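Local coordinates for protein enoyl-CoA hydratase (Mycobacterium smegmatis, PDB 3PE8) that probably catalyses the reversible hydration of enoyl-CoA thioesters as a crotonase-family lyase, and binds a zinc ion in the crystal, at residues 25-28 against 29-33; 153-156 against 157-161; 165-168 against 169-172. All coordinates share one frame; numbering follows the deposited sequence.

In the fold
Each contact is local, formed within its own continuous run of residues in the crotonase fold, with its centre about 15 to 18 Å from that of the chain. Contact 1 is a partly buried loop between strand 19-24 and helix 35-50, its centre about 24 Å from that of contact 2; backbone bonds and two side-chain bonds, from an asparagine and an arginine, hold it together. Contacts 2 and 3 each close a helix with a glycine of positive phi and adjoin in sequence. Contact 2 is buried, with arginines paired to acids of a second subunit and a serine whose side chain lies about 6 Å from that of the zinc ligand His129. Contact 3 is only partly buried, and its arginine finds a carboxylate within its own helix.

Contact 1: residues 25-28 against 29-33; sequences NRPQ and SRNAL
Arg26 and Asn31 come together across two consecutive beta turns in the loop that links strand 19-24 to helix 35-50 in the crotonase fold, their CA atoms 4.3 Å apart. In the first turn, where a short 3-10 segment begins at Pro27, Arg26 O takes a bond from Ser29 N at 2.9 Å; in the next, Arg30 N bonds to Pro27 O at 3.0 Å. Arg30 and Asn31 both have positive phi, and Asn31 N comes back to Arg26 O at 2.8 Å, so that this oxygen is held from opposite faces of its carbonyl plane by Ser29 N and Asn31 N.

The Asn31 side chain returns the grip. Its CG stands anti to the carbonyl carbon (chi1 -66°), a rotation that brings OD1 within 2.9 Å of Arg26 N; this bond is well bent, at 137°, and the donor is tilted slightly from the amide carbonyl plane. Asn31 ND2 bonds to Ala62 O and Phe66 O, so both ends of this buried amide are used, and the asparagine ties the turn to the neighbouring 62-66 region.

The Arg26 chain extends through chi2 and bends at chi3 (70°), setting its guanidinium beside Ser29 and Ala32. Ser29 CB lies over one face, displaced toward the rim. NH1 is shared between a salt bridge to Asp71 and the carbonyl of Ala32, which lies near the guanidinium plane: Arg26 NH1 is 2.8 Å from Ala32 O.

Contact 2: residues 153-156 against 157-161; sequences ARRM and SLTGD
Thr159 lies one turn after Arg155 at the C-terminal end of helix 150-159, and both its N and its OG1 bond to Arg155 O; regular backbone bonds run from Ser157 N to Ala153 O through to Gly160 N and Met156 O, before Gly160 leaves the helix with positive phi. Thr159 carries OG1 between its backbone N and carbonyl carbon (chi1 66°), which lets the hydroxyl donate to Arg155 O at 2.7 Å. Thr159 N binds the same oxygen from the opposite face of its plane. Thr159 OG1 accepts in turn from Asp161 N at 3.0 Å, an ST turn with an almost straight bond of 167°. One hydroxyl thus couples the last helical turn to the chain leaving it.

The extended Arg155 chain reaches Glu176 and Thr175 of a second subunit, and Arg154 reaches Asp115 of that subunit, so neighbouring arginines serve the subunit interface. Ser157, on another side, bonds through OG to Asp127 and to Tyr209 of the second subunit. Its side chain is about 6 Å from that of the zinc ligand His129.

Two waters bridge the helix end. One donates to both Met156 O and Asp161 O; the other lies at the edge of the Arg155 guanidinium, in its plane, accepting from Arg155 NE at 2.8 Å and donating to Asp161 OD2 at 3.0 Å.

Contact 3: residues 165-168 against 169-172; sequences AQDA and LRAG
A Schellman motif closes the short helix 165-171, with Asp167 and Arg170 side by side on its flank. Backbone bonds of the last turns join Leu169 N to Ala165 O, Arg170 N to Gln166 O and Ala171 N to Asp167 O, the last at 2.9 Å. Gly172 then turns out of the helix with positive phi, and its N makes two bonds back into the final turn: a weak one to Ala168 O at 3.1 Å, bent to 124°, and one to Leu169 O at 3.2 Å.

The Arg170 chain runs out extended through chi1 and chi2 and then bends at chi3 (69°), which brings its guanidinium back beside Asp167. The two flat groups stack with their planes 26° apart. Asp167 OD1 sits over one face, toward the rim, and lies 3.2 Å from Arg170 NH2. Because the oxygen is well out of the guanidinium plane, the attraction in this salt bridge is electrostatic, with no hydrogen bond formed. At the start of the helix Asp167 N bonds to Ser164 OG.

The side chains of Gln166 and Leu169 leave the helix in a common direction as neighbours, with Leu169 CD2 4.0 Å from Gln166 OE1. Both pack on Val177 of strand 177-178, joining this helix to the edge of the larger sheet. Leu169 also packs against Arg170 of a third subunit, while Arg170 itself meets Leu169 of a second.

A water bridges side chain and backbone, donating to Asp167 O at 2.6 Å and accepting from Arg170 NE at 2.8 Å.

Contact 1: residues 25-28 against 29-33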
ATOM      1  N   ASN A  25     -28.551  14.338  22.306  1.00 12.25           N
ATOM      2  CA  ASN A  25     -29.588  14.648  23.278  1.00 13.00           C
ATOM      3  C   ASN A  25     -30.880  13.833  23.070  1.00 13.45           C
ATOM      4  O   ASN A  25     -31.983  14.393  22.907  1.00 14.88           O
ATOM      5  CB  ASN A  25     -29.893  16.173  23.306  1.00 13.96           C
ATOM      6  CG  ASN A  25     -30.707  16.574  24.523  1.00 16.72           C
ATOM      7  OD1 ASN A  25     -30.477  16.059  25.635  1.00 19.05           O
ATOM      8  ND2 ASN A  25     -31.670  17.476  24.324  1.00 16.54           N
ATOM      9  N   ARG A  26     -30.721  12.513  23.067  1.00 13.29           N
ATOM     10  CA  ARG A  26     -31.873  11.619  23.115  1.00 14.52           C
ATOM     11  C   ARG A  26     -31.659  10.649  24.264  1.00 14.45           C
ATOM     12  O   ARG A  26     -31.646   9.436  24.059  1.00 14.25           O
ATOM     13  CB  ARG A  26     -32.089  10.856  21.794  1.00 15.18           C
ATOM     14  CG  ARG A  26     -32.294  11.735  20.558  1.00 16.36           C
ATOM     15  CD  ARG A  26     -32.471  10.889  19.340  1.00 17.98           C
ATOM     16  NE  ARG A  26     -33.765  10.188  19.370  1.00 19.79           N
ATOM     17  CZ  ARG A  26     -33.972   8.878  19.232  1.00 19.68           C
ATOM     18  NH1 ARG A  26     -32.968   8.010  19.062  1.00 19.77           N
ATOM     19  NH2 ARG A  26     -35.226   8.424  19.242  1.00 22.90           N
ATOM     20  N   PRO A  27     -31.538  11.177  25.490  1.00 14.56           N
ATOM     21  CA  PRO A  27     -31.213  10.260  26.589  1.00 15.05           C
ATOM     22  C   PRO A  27     -32.310   9.235  26.855  1.00 16.04           C
ATOM     23  O   PRO A  27     -32.026   8.128  27.335  1.00 16.04           O
ATOM     24  CB  PRO A  27     -31.004  11.201  27.784  1.00 15.98           C
ATOM     25  CG  PRO A  27     -31.676  12.468  27.419  1.00 16.38           C
ATOM     26  CD  PRO A  27     -31.538  12.580  25.936  1.00 15.56           C
ATOM     27  N   GLN A  28     -33.555   9.579  26.548  1.00 15.04           N
ATOM     28  CA  GLN A  28     -34.669   8.657  26.703  1.00 16.85           C
ATOM     29  C   GLN A  28     -34.506   7.399  25.846  1.00 15.77           C
ATOM     30  O   GLN A  28     -35.172   6.395  26.091  1.00 15.91           O
ATOM     31  CB  GLN A  28     -35.993   9.389  26.376  1.00 18.03           C
ATOM     32  CG  GLN A  28     -36.151   9.787  24.883  1.00 24.57           C
ATOM     33  CD  GLN A  28     -35.433  11.083  24.400  1.00 27.02           C
ATOM     34  OE1 GLN A  28     -34.664  11.757  25.125  1.00 21.47           O
ATOM     35  NE2 GLN A  28     -35.741  11.450  23.146  1.00 33.09           N
ATOM     36  N   SER A  29     -33.629   7.462  24.833  1.00 14.15           N
ATOM     37  CA  SER A  29     -33.311   6.382  23.902  1.00 15.42           C
ATOM     38  C   SER A  29     -31.800   6.083  23.888  1.00 14.24           C
ATOM     39  O   SER A  29     -31.238   5.579  22.897  1.00 14.58           O
ATOM     40  CB  SER A  29     -33.769   6.760  22.489  1.00 16.25           C
ATOM     41  OG  SER A  29     -35.182   6.886  22.468  1.00 22.09           O
ATOM     42  N   ARG A  30     -31.129   6.390  25.000  1.00 13.36           N
ATOM     43  CA  ARG A  30     -29.677   6.127  25.145  1.00 13.37           C
ATOM     44  C   ARG A  30     -28.847   6.806  24.052  1.00 12.64           C
ATOM     45  O   ARG A  30     -27.788   6.296  23.655  1.00 11.60           O
ATOM     46  CB  ARG A  30     -29.402   4.623  25.187  1.00 13.44           C
ATOM     47  CG  ARG A  30     -30.039   3.949  26.338  1.00 18.09           C
ATOM     48  CD  ARG A  30     -29.789   2.442  26.273  1.00 23.47           C
ATOM     49  NE  ARG A  30     -30.219   1.811  27.500  1.00 29.82           N
ATOM     50  CZ  ARG A  30     -31.404   1.248  27.700  1.00 33.08           C
ATOM     51  NH1 ARG A  30     -32.316   1.192  26.726  1.00 36.70           N
ATOM     52  NH2 ARG A  30     -31.669   0.723  28.898  1.00 35.88           N
ATOM     53  N   ASN A  31     -29.304   7.976  23.625  1.00 12.88           N
ATOM     54  CA  ASN A  31     -28.681   8.755  22.580  1.00 12.43           C
ATOM     55  C   ASN A  31     -28.502   7.962  21.299  1.00 13.11           C
ATOM     56  O   ASN A  31     -27.564   8.207  20.540  1.00 12.20           O
ATOM     57  CB  ASN A  31     -27.340   9.332  23.081  1.00 12.70           C
ATOM     58  CG  ASN A  31     -27.533  10.338  24.196  1.00 12.13           C
ATOM     59  OD1 ASN A  31     -28.587  10.997  24.268  1.00 12.55           O
ATOM     60  ND2 ASN A  31     -26.548  10.431  25.095  1.00 11.03           N
ATOM     61  N   ALA A  32     -29.414   7.033  21.046  1.00 14.27           N
ATOM     62  CA  ALA A  32     -29.381   6.236  19.820  1.00 14.46           C
ATOM     63  C   ALA A  32     -29.462   7.163  18.602  1.00 15.48           C
ATOM     64  O   ALA A  32     -30.162   8.205  18.609  1.00 15.53           O
ATOM     65  CB  ALA A  32     -30.510   5.189  19.821  1.00 14.51           C
ATOM     66  N   LEU A  33     -28.732   6.783  17.557  1.00 16.03           N
ATOM     67  CA  LEU A  33     -28.613   7.592  16.348  1.00 15.84           C
ATOM     68  C   LEU A  33     -29.763   7.288  15.387  1.00 16.75           C
ATOM     69  O   LEU A  33     -29.672   6.427  14.486  1.00 16.75           O
ATOM     70  CB  LEU A  33     -27.270   7.335  15.681  1.00 15.40           C
ATOM     71  CG  LEU A  33     -26.077   7.624  16.579  1.00 15.62           C
ATOM     72  CD1 LEU A  33     -24.806   7.197  15.884  1.00 19.44           C
ATOM     73  CD2 LEU A  33     -25.984   9.078  17.060  1.00 16.03           C
TER

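Contact 2: residues 153-156 against 157-161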
ATOM      1  N   ALA A 153      -9.089  -5.555  20.163  1.00  8.10           N
ATOM      2  CA  ALA A 153     -10.198  -5.312  19.237  1.00  7.95           C
ATOM      3  C   ALA A 153     -10.940  -6.615  18.912  1.00  8.24           C
ATOM      4  O   ALA A 153     -12.171  -6.648  18.902  1.00  8.94           O
ATOM      5  CB  ALA A 153      -9.712  -4.630  17.926  1.00  9.47           C
ATOM      6  N   ARG A 154     -10.183  -7.682  18.650  1.00  8.85           N
ATOM      7  CA  ARG A 154     -10.789  -8.962  18.360  1.00  9.10           C
ATOM      8  C   ARG A 154     -11.543  -9.488  19.567  1.00  8.95           C
ATOM      9  O   ARG A 154     -12.684  -9.949  19.427  1.00  9.58           O
ATOM     10  CB  ARG A 154      -9.759  -9.959  17.825  1.00 10.04           C
ATOM     11  CG  ARG A 154      -9.230  -9.520  16.447  1.00 10.60           C
ATOM     12  CD  ARG A 154      -8.260 -10.485  15.823  1.00 10.16           C
ATOM     13  NE  ARG A 154      -7.608  -9.905  14.636  1.00 11.26           N
ATOM     14  CZ  ARG A 154      -6.678 -10.504  13.924  1.00 13.11           C
ATOM     15  NH1 ARG A 154      -6.316 -11.743  14.177  1.00 12.75           N
ATOM     16  NH2 ARG A 154      -6.108  -9.847  12.914  1.00 15.61           N
ATOM     17  N   ARG A 155     -10.971  -9.359  20.761  1.00  8.74           N
ATOM     18  CA  ARG A 155     -11.656  -9.790  21.966  1.00  9.07           C
ATOM     19  C   ARG A 155     -12.970  -9.001  22.122  1.00  9.15           C
ATOM     20  O   ARG A 155     -14.015  -9.598  22.409  1.00  9.45           O
ATOM     21  CB  ARG A 155     -10.747  -9.654  23.201  1.00  8.61           C
ATOM     22  CG  ARG A 155     -11.385 -10.146  24.482  1.00  9.49           C
ATOM     23  CD  ARG A 155     -10.396 -10.106  25.629  1.00  9.77           C
ATOM     24  NE  ARG A 155     -11.117 -10.296  26.879  1.00 12.17           N
ATOM     25  CZ  ARG A 155     -10.617 -10.810  27.987  1.00 12.33           C
ATOM     26  NH1 ARG A 155      -9.376 -11.256  28.069  1.00 12.44           N
ATOM     27  NH2 ARG A 155     -11.412 -10.941  29.043  1.00 14.73           N
ATOM     28  N   MET A 156     -12.928  -7.678  22.001  1.00  8.32           N
ATOM     29  CA  MET A 156     -14.142  -6.869  22.089  1.00  8.60           C
ATOM     30  C   MET A 156     -15.214  -7.296  21.098  1.00  8.93           C
ATOM     31  O   MET A 156     -16.382  -7.523  21.452  1.00  9.65           O
ATOM     32  CB  MET A 156     -13.807  -5.394  21.885  1.00  8.65           C
ATOM     33  CG  MET A 156     -13.075  -4.782  23.044  1.00 10.58           C
ATOM     34  SD  MET A 156     -12.552  -3.085  22.829  1.00  9.89           S
ATOM     35  CE  MET A 156     -14.162  -2.258  22.832  1.00 11.36           C
ATOM     36  N   SER A 157     -14.840  -7.403  19.839  1.00  8.99           N
ATOM     37  CA  SER A 157     -15.815  -7.689  18.777  1.00  9.09           C
ATOM     38  C   SER A 157     -16.427  -9.075  18.865  1.00 10.44           C
ATOM     39  O   SER A 157     -17.603  -9.278  18.560  1.00 11.64           O
ATOM     40  CB  SER A 157     -15.187  -7.509  17.414  1.00  9.97           C
ATOM     41  OG  SER A 157     -14.927  -6.140  17.175  1.00 11.67           O
ATOM     42  N   LEU A 158     -15.629 -10.050  19.308  1.00 10.27           N
ATOM     43  CA  LEU A 158     -16.119 -11.419  19.330  1.00 11.73           C
ATOM     44  C   LEU A 158     -16.878 -11.764  20.630  1.00 11.67           C
ATOM     45  O   LEU A 158     -17.751 -12.627  20.607  1.00 11.87           O
ATOM     46  CB  LEU A 158     -14.974 -12.391  19.093  1.00 12.01           C
ATOM     47  CG  LEU A 158     -14.203 -12.108  17.799  1.00 15.14           C
ATOM     48  CD1 LEU A 158     -13.005 -13.067  17.728  1.00 19.89           C
ATOM     49  CD2 LEU A 158     -15.143 -12.092  16.540  1.00 18.09           C
ATOM     50  N   THR A 159     -16.540 -11.099  21.744  1.00 11.62           N
ATOM     51  CA  THR A 159     -17.252 -11.303  23.017  1.00 11.04           C
ATOM     52  C   THR A 159     -18.464 -10.410  23.183  1.00 11.35           C
ATOM     53  O   THR A 159     -19.451 -10.840  23.782  1.00 13.73           O
ATOM     54  CB  THR A 159     -16.352 -11.115  24.268  1.00 11.55           C
ATOM     55  OG1 THR A 159     -15.947  -9.742  24.351  1.00 10.92           O
ATOM     56  CG2 THR A 159     -15.120 -12.092  24.292  1.00 11.68           C
ATOM     57  N   GLY A 160     -18.383  -9.180  22.685  1.00 11.28           N
ATOM     58  CA  GLY A 160     -19.365  -8.144  22.956  1.00 11.66           C
ATOM     59  C   GLY A 160     -19.271  -7.531  24.339  1.00 12.50           C
ATOM     60  O   GLY A 160     -20.150  -6.751  24.727  1.00 15.27           O
ATOM     61  N   ASP A 161     -18.235  -7.889  25.101  1.00 13.58           N
ATOM     62  CA  ASP A 161     -18.092  -7.440  26.486  1.00 15.45           C
ATOM     63  C   ASP A 161     -17.637  -5.970  26.537  1.00 13.04           C
ATOM     64  O   ASP A 161     -16.942  -5.449  25.640  1.00 11.95           O
ATOM     65  CB  ASP A 161     -17.001  -8.239  27.238  1.00 16.66           C
ATOM     66  CG  ASP A 161     -17.318  -9.712  27.476  1.00 22.93           C
ATOM     67  OD1 ASP A 161     -18.492 -10.147  27.502  1.00 26.08           O
ATOM     68  OD2 ASP A 161     -16.298 -10.427  27.703  1.00 28.15           O
TER
HETATM   69  O   HOH W   1     -13.640  -9.154  26.999  1.00 32.26           O
HETATM   70  O   HOH W   2     -17.132  -5.295  22.998  1.00  7.40           O

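Contact 3: residues 165-168 against 169-172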
ATOM      1  N   ALA A 165     -13.174   2.130  31.334  1.00 10.88           N
ATOM      2  CA  ALA A 165     -12.414   3.357  31.072  1.00 10.89           C
ATOM      3  C   ALA A 165     -10.928   3.177  31.382  1.00 11.47           C
ATOM      4  O   ALA A 165     -10.090   3.652  30.598  1.00 10.44           O
ATOM      5  CB  ALA A 165     -12.993   4.563  31.863  1.00 11.62           C
ATOM      6  N   GLN A 166     -10.605   2.516  32.495  1.00 12.34           N
ATOM      7  CA  GLN A 166      -9.201   2.329  32.856  1.00 13.26           C
ATOM      8  C   GLN A 166      -8.496   1.437  31.856  1.00 12.21           C
ATOM      9  O   GLN A 166      -7.335   1.688  31.507  1.00 11.60           O
ATOM     10  CB  GLN A 166      -9.054   1.815  34.285  1.00 15.02           C
ATOM     11  CG  GLN A 166      -9.311   2.946  35.280  1.00 18.61           C
ATOM     12  CD  GLN A 166      -8.254   4.127  35.234  1.00 24.63           C
ATOM     13  OE1 GLN A 166      -7.043   3.933  34.960  1.00 29.25           O
ATOM     14  NE2 GLN A 166      -8.717   5.340  35.534  1.00 27.26           N
ATOM     15  N   ASP A 167      -9.179   0.393  31.407  1.00 11.41           N
ATOM     16  CA  ASP A 167      -8.576  -0.488  30.399  1.00 12.03           C
ATOM     17  C   ASP A 167      -8.448   0.220  29.064  1.00 11.16           C
ATOM     18  O   ASP A 167      -7.445  -0.004  28.340  1.00 12.03           O
ATOM     19  CB  ASP A 167      -9.332  -1.831  30.287  1.00 12.27           C
ATOM     20  CG  ASP A 167      -9.059  -2.786  31.492  1.00 15.70           C
ATOM     21  OD1 ASP A 167      -8.173  -2.486  32.344  1.00 21.37           O
ATOM     22  OD2 ASP A 167      -9.745  -3.838  31.587  1.00 20.53           O
ATOM     23  N   ALA A 168      -9.390   1.113  28.736  1.00  9.77           N
ATOM     24  CA  ALA A 168      -9.316   1.930  27.520  1.00  9.84           C
ATOM     25  C   ALA A 168      -8.093   2.849  27.561  1.00  9.52           C
ATOM     26  O   ALA A 168      -7.383   3.002  26.557  1.00  9.86           O
ATOM     27  CB  ALA A 168     -10.620   2.775  27.314  1.00 10.59           C
ATOM     28  N   LEU A 169      -7.812   3.400  28.748  1.00 10.37           N
ATOM     29  CA  LEU A 169      -6.613   4.247  28.937  1.00 10.48           C
ATOM     30  C   LEU A 169      -5.329   3.402  28.756  1.00 11.03           C
ATOM     31  O   LEU A 169      -4.406   3.817  27.996  1.00 12.24           O
ATOM     32  CB  LEU A 169      -6.653   4.926  30.308  1.00 10.71           C
ATOM     33  CG  LEU A 169      -5.478   5.856  30.618  1.00 11.90           C
ATOM     34  CD1 LEU A 169      -5.410   7.079  29.691  1.00 12.98           C
ATOM     35  CD2 LEU A 169      -5.600   6.264  32.114  1.00 15.02           C
ATOM     36  N   ARG A 170      -5.275   2.234  29.389  1.00 12.18           N
ATOM     37  CA  ARG A 170      -4.103   1.324  29.293  1.00 13.32           C
ATOM     38  C   ARG A 170      -3.845   0.968  27.836  1.00 13.84           C
ATOM     39  O   ARG A 170      -2.696   0.950  27.368  1.00 14.69           O
ATOM     40  CB  ARG A 170      -4.356   0.068  30.105  1.00 14.37           C
ATOM     41  CG  ARG A 170      -3.213  -0.944  30.030  1.00 18.50           C
ATOM     42  CD  ARG A 170      -3.441  -2.118  30.943  1.00 25.25           C
ATOM     43  NE  ARG A 170      -4.543  -2.953  30.479  1.00 29.51           N
ATOM     44  CZ  ARG A 170      -5.270  -3.770  31.255  1.00 31.70           C
ATOM     45  NH1 ARG A 170      -5.047  -3.883  32.566  1.00 35.08           N
ATOM     46  NH2 ARG A 170      -6.255  -4.470  30.709  1.00 33.15           N
ATOM     47  N   ALA A 171      -4.921   0.701  27.102  1.00 12.45           N
ATOM     48  CA  ALA A 171      -4.810   0.264  25.713  1.00 13.45           C
ATOM     49  C   ALA A 171      -4.513   1.352  24.709  1.00 13.24           C
ATOM     50  O   ALA A 171      -4.119   1.034  23.577  1.00 14.73           O
ATOM     51  CB  ALA A 171      -6.114  -0.465  25.274  1.00 14.76           C
ATOM     52  N   GLY A 172      -4.737   2.620  25.062  1.00 12.17           N
ATOM     53  CA  GLY A 172      -4.519   3.751  24.159  1.00 12.13           C
ATOM     54  C   GLY A 172      -5.733   4.279  23.424  1.00 10.78           C
ATOM     55  O   GLY A 172      -5.620   5.144  22.557  1.00 12.30           O
TER
HETATM   56  O   HOH W   3      -6.146  -2.288  28.219  0.50 15.21           O